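PDB 6OFQ: heme-binding protein A / AI-2 binding protein A from Helicobacter pylori SS1, which probably binds peptides in the periplasm for uptake by an associated ABC transporter, and holds the peptide STSA in this complex. Local coordinates for residues 520-523 with 524-527; 158-161 with 162-165; 360-363 with 364-368; 474-477 with 478-481; 444-447 with 448-451. All coordinates share one frame; numbering follows the deposited sequence.

How the interactions relate
All five interactions are local contacts between neighbours in sequence, and none touches another. Interactions 4 and 5 come nearest, with about 12 Å between their closest atoms and 24 Å between centres; each sets an N-cap in front of a helix, Asp-476 before 477-494 and Ser-444 before 445-449. Interaction 1, an arginine-braced turn, lies about 14 Å from interaction 4 at the nearest atoms. Interactions 2 and 3 lie on opposite sides of the chain's centre, their own centres 60 Å apart: one is a beta-hairpin tip, the other the C-terminal end of a helix. Together they sample turns, caps and helix ends across this type II periplasmic binding protein.

Interaction 1 of 5, residues 520-523 with 524-527; sequences GVSV and NRFF
Arg-525 folds back on the type I beta turn from Ser-522 to Arg-525 and turns NE and NH2 of its guanidinium to two carbonyls of residues 520-523. The straightest of these hydrogen bonds runs from Arg-525 NE to Ser-522 O, 2.9 Å long with 171° at the hydrogen. This oxygen lies at the guanidinium edge, practically in its plane, and NE approaches in the carbonyl plane on a lone pair. Arg-525 NH2 reaches one residue further back, to Val-521 O at 3.2 Å; here the bond is bent (139°) and the acceptor is tilted out of the guanidinium plane. A weak third bond joins NH2 to Ser-522 O at 3.4 Å. The kink at chi3 (-66°) turns NE and NH2 back onto these oxygens.

Solvent supplies a second kind of link. Ser-522 OG passes close to Arg-525 NE, but the angle is too poor for a bond; instead OG pairs with a water at 2.8 Å, which accepts weakly from Asn-524 N at 3.1 Å.

Van der Waals contact is lighter. Val-523 and Asn-524 run alongside each other in the same direction, with Val-523 CG2 3.8 Å from Asn-524 ND2, while Asn-524 OD1 is bonded to Tyr-516 OH. Arg-525 NH1 goes to Phe-68 O and Val-521 shares backbone bonding with Thr-72, so the turn is tied to the region around 68-72. The arrangement is a type I beta turn braced by an arginine that satisfies main-chain carbonyls, in the loop between strands 513-514 and 530-531.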
loop_
_atom_site.group_PDB
_atom_site.type_symbol
_atom_site.label_atom_id
_atom_site.label_comp_id
_atom_site.label_asym_id
_atom_site.label_seq_id
_atom_site.Cartn_x
_atom_site.Cartn_y
_atom_site.Cartn_z
ATOM N N GLY A 520 -6.721 -3.420 -10.807
ATOM C CA GLY A 520 -5.688 -4.361 -10.368
ATOM C C GLY A 520 -4.789 -3.751 -9.326
ATOM O O GLY A 520 -5.166 -2.820 -8.624
ATOM N N VAL A 521 -3.622 -4.341 -9.097
ATOM C CA VAL A 521 -2.675 -3.871 -8.064
ATOM C C VAL A 521 -1.402 -3.348 -8.747
ATOM O O VAL A 521 -1.081 -3.606 -9.907
ATOM C CB VAL A 521 -2.397 -5.008 -7.041
ATOM C CG1 VAL A 521 -3.663 -5.389 -6.268
ATOM C CG2 VAL A 521 -1.771 -6.208 -7.729
ATOM N N SER A 522 -0.600 -2.666 -7.965
ATOM C CA SER A 522 0.602 -1.978 -8.431
ATOM C C SER A 522 0.292 -1.141 -9.679
ATOM O O SER A 522 0.854 -1.319 -10.776
ATOM C CB SER A 522 1.779 -2.945 -8.651
ATOM O OG SER A 522 2.975 -2.180 -8.881
ATOM N N VAL A 523 -0.654 -0.227 -9.517
ATOM C CA VAL A 523 -1.170 0.502 -10.664
ATOM C C VAL A 523 -0.269 1.579 -11.252
ATOM O O VAL A 523 -0.500 2.055 -12.350
ATOM C CB VAL A 523 -2.583 1.106 -10.380
ATOM C CG1 VAL A 523 -3.535 0.036 -9.883
ATOM C CG2 VAL A 523 -2.480 2.231 -9.358
ATOM N N ASN A 524 0.693 2.026 -10.442
ATOM C CA ASN A 524 1.599 3.110 -10.841
ATOM C C ASN A 524 2.899 2.673 -11.434
ATOM O O ASN A 524 3.891 3.397 -11.399
ATOM C CB ASN A 524 1.774 4.112 -9.704
ATOM C CG ASN A 524 0.448 4.784 -9.369
ATOM O OD1 ASN A 524 -0.270 5.242 -10.250
ATOM N ND2 ASN A 524 0.077 4.766 -8.087
ATOM N N ARG A 525 2.902 1.472 -12.006
ATOM C CA ARG A 525 3.935 1.059 -12.956
ATOM C C ARG A 525 3.588 1.695 -14.297
ATOM O O ARG A 525 2.415 1.681 -14.719
ATOM C CB ARG A 525 3.911 -0.456 -13.106
ATOM C CG ARG A 525 4.475 -1.126 -11.868
ATOM C CD ARG A 525 4.317 -2.630 -11.913
ATOM N NE ARG A 525 2.909 -3.012 -11.866
ATOM C CZ ARG A 525 2.453 -4.167 -12.255
ATOM N NH1 ARG A 525 3.240 -5.065 -12.805
ATOM N NH2 ARG A 525 1.166 -4.426 -12.070
ATOM N N PHE A 526 4.563 2.345 -14.940
ATOM C CA PHE A 526 4.319 3.119 -16.156
ATOM C C PHE A 526 4.754 2.411 -17.417
ATOM O O PHE A 526 4.694 3.005 -18.473
ATOM C CB PHE A 526 5.034 4.492 -16.054
ATOM C CG PHE A 526 4.587 5.287 -14.863
ATOM C CD1 PHE A 526 3.250 5.642 -14.672
ATOM C CD2 PHE A 526 5.494 5.655 -13.898
ATOM C CE1 PHE A 526 2.803 6.266 -13.515
ATOM C CE2 PHE A 526 5.062 6.353 -12.772
ATOM C CZ PHE A 526 3.733 6.676 -12.586
ATOM N N PHE A 527 5.250 1.172 -17.373
ATOM C CA PHE A 527 5.737 0.475 -18.552
ATOM C C PHE A 527 4.755 0.322 -19.693
ATOM O O PHE A 527 5.224 0.134 -20.821
ATOM C CB PHE A 527 6.497 -0.814 -18.192
ATOM C CG PHE A 527 5.741 -1.947 -17.509
ATOM C CD1 PHE A 527 4.534 -1.847 -16.809
ATOM C CD2 PHE A 527 6.373 -3.169 -17.495
ATOM C CE1 PHE A 527 3.957 -2.946 -16.143
ATOM C CE2 PHE A 527 5.843 -4.254 -16.821
ATOM C CZ PHE A 527 4.632 -4.154 -16.157
HETATM O O HOH W 1 2.751 0.605 -8.586
#

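Interaction 2 of 5, residues 158-161 with 162-165; sequences ALDD and YTIR
Asp-160 and Thr-163 meet at the tip of a beta hairpin, where a type I turn joins strand 153-160 to strand 163-168 at the edge of a five-stranded antiparallel sheet. Their side chains share one face and are angled across each other. Asp-160 CG stands between its backbone N and carbonyl carbon (chi1 67°), which brings OD1 back over the turn. There OD1 accepts from Thr-163 OG1 at 2.7 Å and from Tyr-162 N at 2.8 Å, the second bond making an Asx turn. The two donors arrive from opposite faces of the carboxylate plane, so this oxygen is gripped on both sides. The hydrogen-bonded pair beneath is looser: Thr-163 N to Asp-160 O is weak at 3.4 Å.

Leu-159 extends over Arg-165, with CD1 above the centre of the guanidinium and 3.7 Å from CZ. This contact is tentative, because the arginine has a second conformer; its NE bonds to Thr-93 OG1. At the two central positions of the turn, Asp-161 CB lies over the Tyr-162 ring in a CH-pi contact, 4.3 Å from the centroid and 21° off the normal.

On the other face, Ala-158 CB meets Ile-164 CD1 at 4.3 Å, and both side chains rest on helix 116-127. A beta bulge shifts the register by one between this pair and Asp-160 with Thr-163. Across the bulge, Thr-163 O accepts from Leu-159 N at 2.9 Å and also takes a CA-H...O contact from Ala-158 CA at 3.4 Å.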
loop_
_atom_site.group_PDB
_atom_site.type_symbol
_atom_site.label_atom_id
_atom_site.label_comp_id
_atom_site.label_asym_id
_atom_site.label_seq_id
_atom_site.Cartn_x
_atom_site.Cartn_y
_atom_site.Cartn_z
ATOM N N ALA A 158 19.817 -21.139 -2.017
ATOM C CA ALA A 158 20.251 -21.047 -3.414
ATOM C C ALA A 158 20.770 -22.430 -3.805
ATOM O O ALA A 158 21.862 -22.826 -3.399
ATOM C CB ALA A 158 21.352 -20.001 -3.630
ATOM N N LEU A 159 19.987 -23.193 -4.531
ATOM C CA LEU A 159 20.377 -24.542 -4.922
ATOM C C LEU A 159 21.418 -24.452 -6.027
ATOM O O LEU A 159 22.271 -25.360 -6.081
ATOM C CB LEU A 159 19.151 -25.326 -5.421
ATOM C CG LEU A 159 18.185 -25.547 -4.256
ATOM C CD1 LEU A 159 16.941 -26.249 -4.775
ATOM C CD2 LEU A 159 18.797 -26.220 -3.042
ATOM N N ASP A 160 21.393 -23.425 -6.884
ATOM C CA ASP A 160 22.485 -23.113 -7.759
ATOM C C ASP A 160 22.341 -21.610 -8.041
ATOM O O ASP A 160 21.526 -20.955 -7.395
ATOM C CB ASP A 160 22.535 -24.024 -9.002
ATOM C CG ASP A 160 21.395 -23.880 -9.983
ATOM O OD1 ASP A 160 20.638 -22.855 -9.923
ATOM O OD2 ASP A 160 21.202 -24.724 -10.938
ATOM N N ASP A 161 23.073 -21.080 -9.004
ATOM C CA ASP A 161 23.048 -19.643 -9.181
ATOM C C ASP A 161 21.719 -19.163 -9.779
ATOM O O ASP A 161 21.467 -17.947 -9.772
ATOM C CB ASP A 161 24.141 -19.205 -10.168
ATOM C CG ASP A 161 25.536 -19.318 -9.606
ATOM O OD1 ASP A 161 25.772 -19.607 -8.423
ATOM O OD2 ASP A 161 26.428 -19.153 -10.448
ATOM N N TYR A 162 20.835 -20.051 -10.242
ATOM C CA TYR A 162 19.580 -19.655 -10.866
ATOM C C TYR A 162 18.388 -20.402 -10.280
ATOM O O TYR A 162 17.347 -20.487 -10.894
ATOM C CB TYR A 162 19.598 -19.805 -12.395
ATOM C CG TYR A 162 20.666 -18.945 -12.975
ATOM C CD1 TYR A 162 20.566 -17.553 -13.048
ATOM C CD2 TYR A 162 21.829 -19.570 -13.439
ATOM C CE1 TYR A 162 21.598 -16.799 -13.609
ATOM C CE2 TYR A 162 22.837 -18.819 -14.019
ATOM C CZ TYR A 162 22.714 -17.451 -14.074
ATOM O OH TYR A 162 23.757 -16.789 -14.709
ATOM N N THR A 163 18.547 -20.860 -9.042
ATOM C CA THR A 163 17.462 -21.650 -8.389
ATOM C C THR A 163 17.395 -21.323 -6.900
ATOM O O THR A 163 18.351 -21.482 -6.149
ATOM C CB THR A 163 17.669 -23.192 -8.583
ATOM O OG1 THR A 163 17.985 -23.461 -9.943
ATOM C CG2 THR A 163 16.399 -23.962 -8.179
ATOM N N ILE A 164 16.194 -20.882 -6.489
ATOM C CA ILE A 164 15.900 -20.578 -5.114
ATOM C C ILE A 164 14.800 -21.484 -4.564
ATOM O O ILE A 164 13.779 -21.667 -5.206
ATOM C CB ILE A 164 15.488 -19.078 -4.956
ATOM C CG1 ILE A 164 16.712 -18.128 -5.123
ATOM C CG2 ILE A 164 14.814 -18.875 -3.617
ATOM C CD1 ILE A 164 17.556 -18.032 -3.878
ATOM N N ARG A 165 15.031 -22.071 -3.401
ATOM C CA ARG A 165 14.015 -22.923 -2.757
ATOM C C ARG A 165 13.647 -22.374 -1.385
ATOM O O ARG A 165 14.521 -22.151 -0.545
ATOM C CB ARG A 165 14.525 -24.353 -2.584
ATOM C CG ARG A 165 13.527 -25.241 -1.856
ATOM C CD ARG A 165 13.886 -26.715 -1.972
ATOM N NE ARG A 165 13.578 -27.175 -3.337
ATOM C CZ ARG A 165 14.029 -28.294 -3.916
ATOM N NH1 ARG A 165 14.896 -29.098 -3.330
ATOM N NH2 ARG A 165 13.669 -28.567 -5.140
#

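Interaction 3 of 5, residues 360-363 with 364-368; sequences AKEL and LKQAG
Glu-362 and Gln-366, one turn apart on helix 357-366, are joined through their side chains by a hydrogen bond from Gln-366 NE2 to Glu-362 OE2, 3.0 Å long and fairly straight (159° at the hydrogen). The carboxylate oxygen offers its anti lone pair and lies close to the amide plane, yet the two flat groups are turned 71° apart. Glu-362 gets there by a bend at chi2 (53°) that swings the carboxylate toward the following turn, while the Gln-366 chain runs extended beyond CG.

A water-mediated link occupies the other oxygen. One water donates to Glu-362 OE1 at 2.6 Å and accepts from Lys-365 NZ at 2.7 Å, while OE1 and NZ themselves stay 4.7 Å apart.

Main-chain bonding is regular: residues 364 to 367 each donate to the carbonyl four positions back, as in Gln-366 N to Glu-362 O at 2.8 Å. The end is a Schellman motif, in which Gly-368 has positive phi and its N bonds to Lys-365 O at 3.0 Å.

Apolar contacts point away from this polar edge. Leu-363 and Ala-360 rest on helix 308-317, and Leu-364 on Ile-398.

Each carboxylate oxygen of Glu-362 thus has a donor, one an amide and one a water held by an ammonium group, a setting that would probably favour the ionised acid.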
loop_
_atom_site.group_PDB
_atom_site.type_symbol
_atom_site.label_atom_id
_atom_site.label_comp_id
_atom_site.label_asym_id
_atom_site.label_seq_id
_atom_site.Cartn_x
_atom_site.Cartn_y
_atom_site.Cartn_z
ATOM N N ALA A 360 -25.884 6.597 20.415
ATOM C CA ALA A 360 -24.511 6.922 20.708
ATOM C C ALA A 360 -24.367 7.535 22.080
ATOM O O ALA A 360 -23.466 7.213 22.850
ATOM C CB ALA A 360 -23.896 7.851 19.666
ATOM N N LYS A 361 -25.243 8.494 22.329
ATOM C CA LYS A 361 -25.193 9.108 23.638
ATOM C C LYS A 361 -25.451 8.115 24.778
ATOM O O LYS A 361 -24.793 8.237 25.799
ATOM C CB LYS A 361 -26.231 10.249 23.695
ATOM C CG LYS A 361 -25.950 11.487 22.875
ATOM C CD LYS A 361 -27.176 12.400 22.730
ATOM C CE LYS A 361 -26.699 13.719 22.134
ATOM N NZ LYS A 361 -27.916 14.550 21.891
ATOM N N GLU A 362 -26.418 7.242 24.586
ATOM C CA GLU A 362 -26.753 6.181 25.540
ATOM C C GLU A 362 -25.530 5.291 25.814
ATOM O O GLU A 362 -25.179 5.007 26.948
ATOM C CB GLU A 362 -27.929 5.353 25.055
ATOM C CG GLU A 362 -28.355 4.250 26.021
ATOM C CD GLU A 362 -28.634 4.728 27.440
ATOM O OE1 GLU A 362 -29.105 5.875 27.674
ATOM O OE2 GLU A 362 -28.382 3.900 28.337
ATOM N N LEU A 363 -24.863 4.869 24.746
ATOM C CA LEU A 363 -23.649 4.064 24.916
ATOM C C LEU A 363 -22.589 4.723 25.754
ATOM O O LEU A 363 -21.917 4.086 26.563
ATOM C CB LEU A 363 -23.144 3.620 23.534
ATOM C CG LEU A 363 -23.993 2.535 22.903
ATOM C CD1 LEU A 363 -23.705 2.460 21.421
ATOM C CD2 LEU A 363 -23.650 1.154 23.479
ATOM N N LEU A 364 -22.322 5.988 25.479
ATOM C CA LEU A 364 -21.431 6.735 26.341
ATOM C C LEU A 364 -21.838 6.879 27.788
ATOM O O LEU A 364 -20.937 6.759 28.616
ATOM C CB LEU A 364 -21.174 8.154 25.811
ATOM C CG LEU A 364 -20.248 8.361 24.632
ATOM C CD1 LEU A 364 -19.978 9.850 24.432
ATOM C CD2 LEU A 364 -18.939 7.648 24.930
ATOM N N LYS A 365 -23.138 7.026 28.036
ATOM C CA LYS A 365 -23.635 6.981 29.411
ATOM C C LYS A 365 -23.324 5.614 30.008
ATOM O O LYS A 365 -22.848 5.532 31.144
ATOM C CB LYS A 365 -25.131 7.231 29.515
ATOM C CG LYS A 365 -25.506 8.659 29.208
ATOM C CD LYS A 365 -26.959 8.912 29.595
ATOM C CE LYS A 365 -27.316 10.365 29.299
ATOM N NZ LYS A 365 -28.683 10.399 28.719
ATOM N N GLN A 366 -23.628 4.565 29.251
ATOM C CA GLN A 366 -23.374 3.199 29.773
ATOM C C GLN A 366 -21.924 2.902 30.091
ATOM O O GLN A 366 -21.572 2.210 31.062
ATOM C CB GLN A 366 -23.916 2.196 28.779
ATOM C CG GLN A 366 -25.442 2.227 28.805
ATOM C CD GLN A 366 -26.060 1.088 28.052
ATOM O OE1 GLN A 366 -25.363 0.123 27.691
ATOM N NE2 GLN A 366 -27.349 1.196 27.755
ATOM N N ALA A 367 -21.029 3.488 29.304
ATOM C CA ALA A 367 -19.612 3.314 29.543
ATOM C C ALA A 367 -19.024 4.110 30.675
ATOM O O ALA A 367 -17.848 3.941 30.978
ATOM C CB ALA A 367 -18.845 3.735 28.295
ATOM N N GLY A 368 -19.837 5.052 31.171
ATOM C CA GLY A 368 -19.379 5.868 32.290
ATOM C C GLY A 368 -18.862 7.255 31.882
ATOM O O GLY A 368 -18.169 7.893 32.681
HETATM O O HOH W 2 -29.170 8.375 26.947
#

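Interaction 4 of 5, residues 474-477 with 478-481; sequences VSDQ and KERE
Arg-480 presents a guanidinium edge to a water lying in its plane, which accepts from NH1 at 2.9 Å and donates to Ser-475 O at 2.8 Å. The same NH1 forms a salt bridge with Asp-434, and NE bonds to Ala-471 O. The second flat group, the Asp-476 carboxylate, is met at OD2 by Glu-479 N at 3.0 Å, from the anti side and 17° out of its plane. Asp-476 CG stands opposite the backbone N (chi1 179°), which carries the carboxylate forward over the first helical turn; its OD1 is linked through a second water to Lys-478 N.

Around these groups, the side chains of Val-474 and Arg-480 run antiparallel alongside each other, with CG2 of the valine 3.9 Å from CG of the arginine. Val-474 CG1 comes 3.7 Å from Glu-479 OE1, the side chains crossing at about a right angle. Like charges also approach, Asp-476 OD2 and Glu-479 OE2 being 4.3 Å apart, which the helix N-terminus may partly offset. Arg-480 N completes the turn by donating to Asp-476 O at 3.0 Å. The arrangement is an aspartate N-cap, starting helix 477-494 after the loop from helix 462-473.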
loop_
_atom_site.group_PDB
_atom_site.type_symbol
_atom_site.label_atom_id
_atom_site.label_comp_id
_atom_site.label_asym_id
_atom_site.label_seq_id
_atom_site.Cartn_x
_atom_site.Cartn_y
_atom_site.Cartn_z
ATOM N N VAL A 474 -5.187 -23.517 4.724
ATOM C CA VAL A 474 -5.879 -24.218 3.651
ATOM C C VAL A 474 -5.900 -23.358 2.399
ATOM O O VAL A 474 -5.908 -22.124 2.492
ATOM C CB VAL A 474 -7.330 -24.577 4.031
ATOM C CG1 VAL A 474 -7.278 -25.638 5.121
ATOM C CG2 VAL A 474 -8.144 -23.390 4.517
ATOM N N SER A 475 -5.837 -23.945 1.225
ATOM C CA SER A 475 -5.713 -23.192 -0.028
ATOM C C SER A 475 -7.055 -23.057 -0.763
ATOM O O SER A 475 -7.247 -22.120 -1.558
ATOM C CB SER A 475 -4.610 -23.824 -0.909
ATOM O OG SER A 475 -5.004 -25.162 -1.203
ATOM N N ASP A 476 -7.963 -24.007 -0.533
ATOM C CA ASP A 476 -9.214 -23.933 -1.238
ATOM C C ASP A 476 -9.953 -22.646 -0.873
ATOM O O ASP A 476 -10.184 -22.315 0.293
ATOM C CB ASP A 476 -10.099 -25.091 -0.774
ATOM C CG ASP A 476 -11.458 -25.086 -1.438
ATOM O OD1 ASP A 476 -11.609 -25.498 -2.599
ATOM O OD2 ASP A 476 -12.433 -24.670 -0.819
ATOM N N GLN A 477 -10.365 -21.946 -1.911
ATOM C CA GLN A 477 -10.924 -20.608 -1.698
ATOM C C GLN A 477 -12.238 -20.653 -0.897
ATOM O O GLN A 477 -12.449 -19.836 -0.012
ATOM C CB GLN A 477 -11.048 -19.806 -2.979
ATOM C CG GLN A 477 -11.469 -18.351 -2.753
ATOM C CD GLN A 477 -11.588 -17.525 -4.021
ATOM O OE1 GLN A 477 -12.641 -16.950 -4.372
ATOM N NE2 GLN A 477 -10.449 -17.352 -4.626
ATOM N N LYS A 478 -13.151 -21.560 -1.163
ATOM C CA LYS A 478 -14.373 -21.650 -0.392
ATOM C C LYS A 478 -14.151 -21.935 1.061
ATOM O O LYS A 478 -14.811 -21.303 1.894
ATOM C CB LYS A 478 -15.323 -22.724 -0.969
ATOM C CG LYS A 478 -16.008 -22.257 -2.239
ATOM C CD LYS A 478 -16.614 -20.855 -2.271
ATOM C CE LYS A 478 -18.079 -20.772 -1.842
ATOM N NZ LYS A 478 -18.677 -19.442 -2.185
ATOM N N GLU A 479 -13.143 -22.779 1.350
ATOM C CA GLU A 479 -12.815 -23.030 2.755
ATOM C C GLU A 479 -12.271 -21.779 3.445
ATOM O O GLU A 479 -12.613 -21.490 4.578
ATOM C CB GLU A 479 -11.874 -24.210 3.030
ATOM C CG GLU A 479 -12.417 -25.526 2.503
ATOM C CD GLU A 479 -11.434 -26.673 2.662
ATOM O OE1 GLU A 479 -10.485 -26.557 3.432
ATOM O OE2 GLU A 479 -11.737 -27.732 2.057
ATOM N N ARG A 480 -11.374 -21.090 2.756
ATOM C CA ARG A 480 -10.859 -19.835 3.325
ATOM C C ARG A 480 -11.970 -18.799 3.473
ATOM O O ARG A 480 -12.007 -18.104 4.499
ATOM C CB ARG A 480 -9.766 -19.303 2.363
ATOM C CG ARG A 480 -8.525 -20.175 2.298
ATOM C CD ARG A 480 -7.490 -19.541 1.353
ATOM N NE ARG A 480 -6.855 -18.396 1.962
ATOM C CZ ARG A 480 -6.262 -17.373 1.344
ATOM N NH1 ARG A 480 -6.108 -17.305 0.058
ATOM N NH2 ARG A 480 -5.772 -16.412 2.105
ATOM N N GLU A 481 -12.858 -18.707 2.501
ATOM C CA GLU A 481 -13.968 -17.749 2.554
ATOM C C GLU A 481 -14.788 -17.992 3.818
ATOM O O GLU A 481 -15.152 -17.040 4.537
ATOM C CB GLU A 481 -14.863 -17.895 1.322
ATOM C CG GLU A 481 -15.999 -16.881 1.223
ATOM C CD GLU A 481 -16.473 -16.796 -0.239
ATOM O OE1 GLU A 481 -16.784 -17.886 -0.765
ATOM O OE2 GLU A 481 -16.307 -15.739 -0.908
HETATM O O HOH W 3 -6.624 -19.443 -1.857
HETATM O O HOH W 4 -12.887 -23.065 -3.913
HETATM O O HOH W 5 -15.091 -17.085 -2.889
#

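Interaction 5 of 5, residues 444-447 with 448-451; sequences SKQA and ASAI
Ser-449 curls its hydroxyl back onto the preceding turn, donating from OG to Gln-446 O at 2.7 Å. This follows from chi1 (76°), which sets OG between the backbone N and the carbonyl carbon, facing the oxygen three residues earlier. The approach is well off the line of the carbonyl, with a C=O...OG angle of 129°. Ser-449 N adds a weak bond to the same Gln-446 O at 3.1 Å, besides its bond to Lys-445 O at 3.0 Å, so one residue draws on two carbonyls.

Gln-446 leaves the helix with CG opposite its backbone N and bends at chi2 (64°), so that its amide passes alongside the serine, NE2 to Ser-449 OG being 3.8 Å. The polar end of this glutamine belongs to another partner, since NE2 donates to Glu-145 O.

At the other end, Ser-444 OG accepts from Ala-447 N at 3.0 Å and is also hydrogen-bonded to Tyr-440 O. Ser-444 O meanwhile takes the first helical bond, from Ala-448 N at 3.0 Å. Lys-445 NZ forms a salt bridge with Asp-462. The helix tapers off in a weak bond from Ala-450 N to Ala-447 O at 3.4 Å. Overall this is a short helix, 445-449, opened by a serine N-cap directly after helix 436-443 and with a serine hydroxyl bonded back to the main chain in its last turn.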
loop_
_atom_site.group_PDB
_atom_site.type_symbol
_atom_site.label_atom_id
_atom_site.label_comp_id
_atom_site.label_asym_id
_atom_site.label_seq_id
_atom_site.Cartn_x
_atom_site.Cartn_y
_atom_site.Cartn_z
ATOM N N SER A 444 -4.225 -8.127 12.719
ATOM C CA SER A 444 -3.864 -9.305 13.522
ATOM C C SER A 444 -3.031 -8.948 14.761
ATOM O O SER A 444 -2.345 -7.900 14.807
ATOM C CB SER A 444 -3.116 -10.360 12.709
ATOM O OG SER A 444 -1.876 -9.871 12.298
ATOM N N LYS A 445 -2.958 -9.898 15.692
ATOM C CA LYS A 445 -1.984 -9.762 16.764
ATOM C C LYS A 445 -0.566 -9.704 16.278
ATOM O O LYS A 445 0.220 -8.912 16.813
ATOM C CB LYS A 445 -2.159 -10.862 17.788
ATOM C CG LYS A 445 -3.388 -10.616 18.625
ATOM C CD LYS A 445 -3.713 -11.791 19.534
ATOM C CE LYS A 445 -2.560 -11.881 20.544
ATOM N NZ LYS A 445 -2.933 -12.540 21.823
ATOM N N GLN A 446 -0.240 -10.522 15.294
ATOM C CA GLN A 446 1.088 -10.489 14.723
ATOM C C GLN A 446 1.408 -9.080 14.265
ATOM O O GLN A 446 2.453 -8.511 14.580
ATOM C CB GLN A 446 1.198 -11.498 13.576
ATOM C CG GLN A 446 2.487 -11.307 12.781
ATOM C CD GLN A 446 3.750 -11.573 13.599
ATOM O OE1 GLN A 446 3.810 -12.560 14.341
ATOM N NE2 GLN A 446 4.775 -10.773 13.446
ATOM N N ALA A 447 0.483 -8.443 13.544
ATOM C CA ALA A 447 0.743 -7.106 12.997
ATOM C C ALA A 447 0.912 -6.091 14.130
ATOM O O ALA A 447 1.765 -5.202 14.033
ATOM C CB ALA A 447 -0.353 -6.653 12.044
ATOM N N ALA A 448 0.105 -6.198 15.165
ATOM C CA ALA A 448 0.204 -5.324 16.344
ATOM C C ALA A 448 1.504 -5.487 17.107
ATOM O O ALA A 448 1.933 -4.522 17.808
ATOM C CB ALA A 448 -0.964 -5.530 17.278
ATOM N N SER A 449 2.109 -6.657 17.052
ATOM C CA SER A 449 3.348 -6.935 17.796
ATOM C C SER A 449 4.556 -6.186 17.205
ATOM O O SER A 449 5.562 -6.016 17.899
ATOM C CB SER A 449 3.591 -8.437 17.885
ATOM O OG SER A 449 4.078 -8.986 16.673
ATOM N N ALA A 450 4.562 -5.889 15.914
ATOM C CA ALA A 450 5.663 -5.218 15.265
ATOM C C ALA A 450 5.699 -3.733 15.617
ATOM O O ALA A 450 4.633 -3.109 15.691
ATOM C CB ALA A 450 5.581 -5.443 13.741
ATOM N N ILE A 451 6.872 -3.179 15.853
ATOM C CA ILE A 451 6.996 -1.739 16.075
ATOM C C ILE A 451 8.077 -1.261 15.137
ATOM O O ILE A 451 9.214 -1.769 15.196
ATOM C CB ILE A 451 7.523 -1.446 17.498
ATOM C CG1 ILE A 451 6.531 -1.911 18.548
ATOM C CG2 ILE A 451 7.821 0.039 17.633
ATOM C CD1 ILE A 451 7.255 -2.043 19.894
#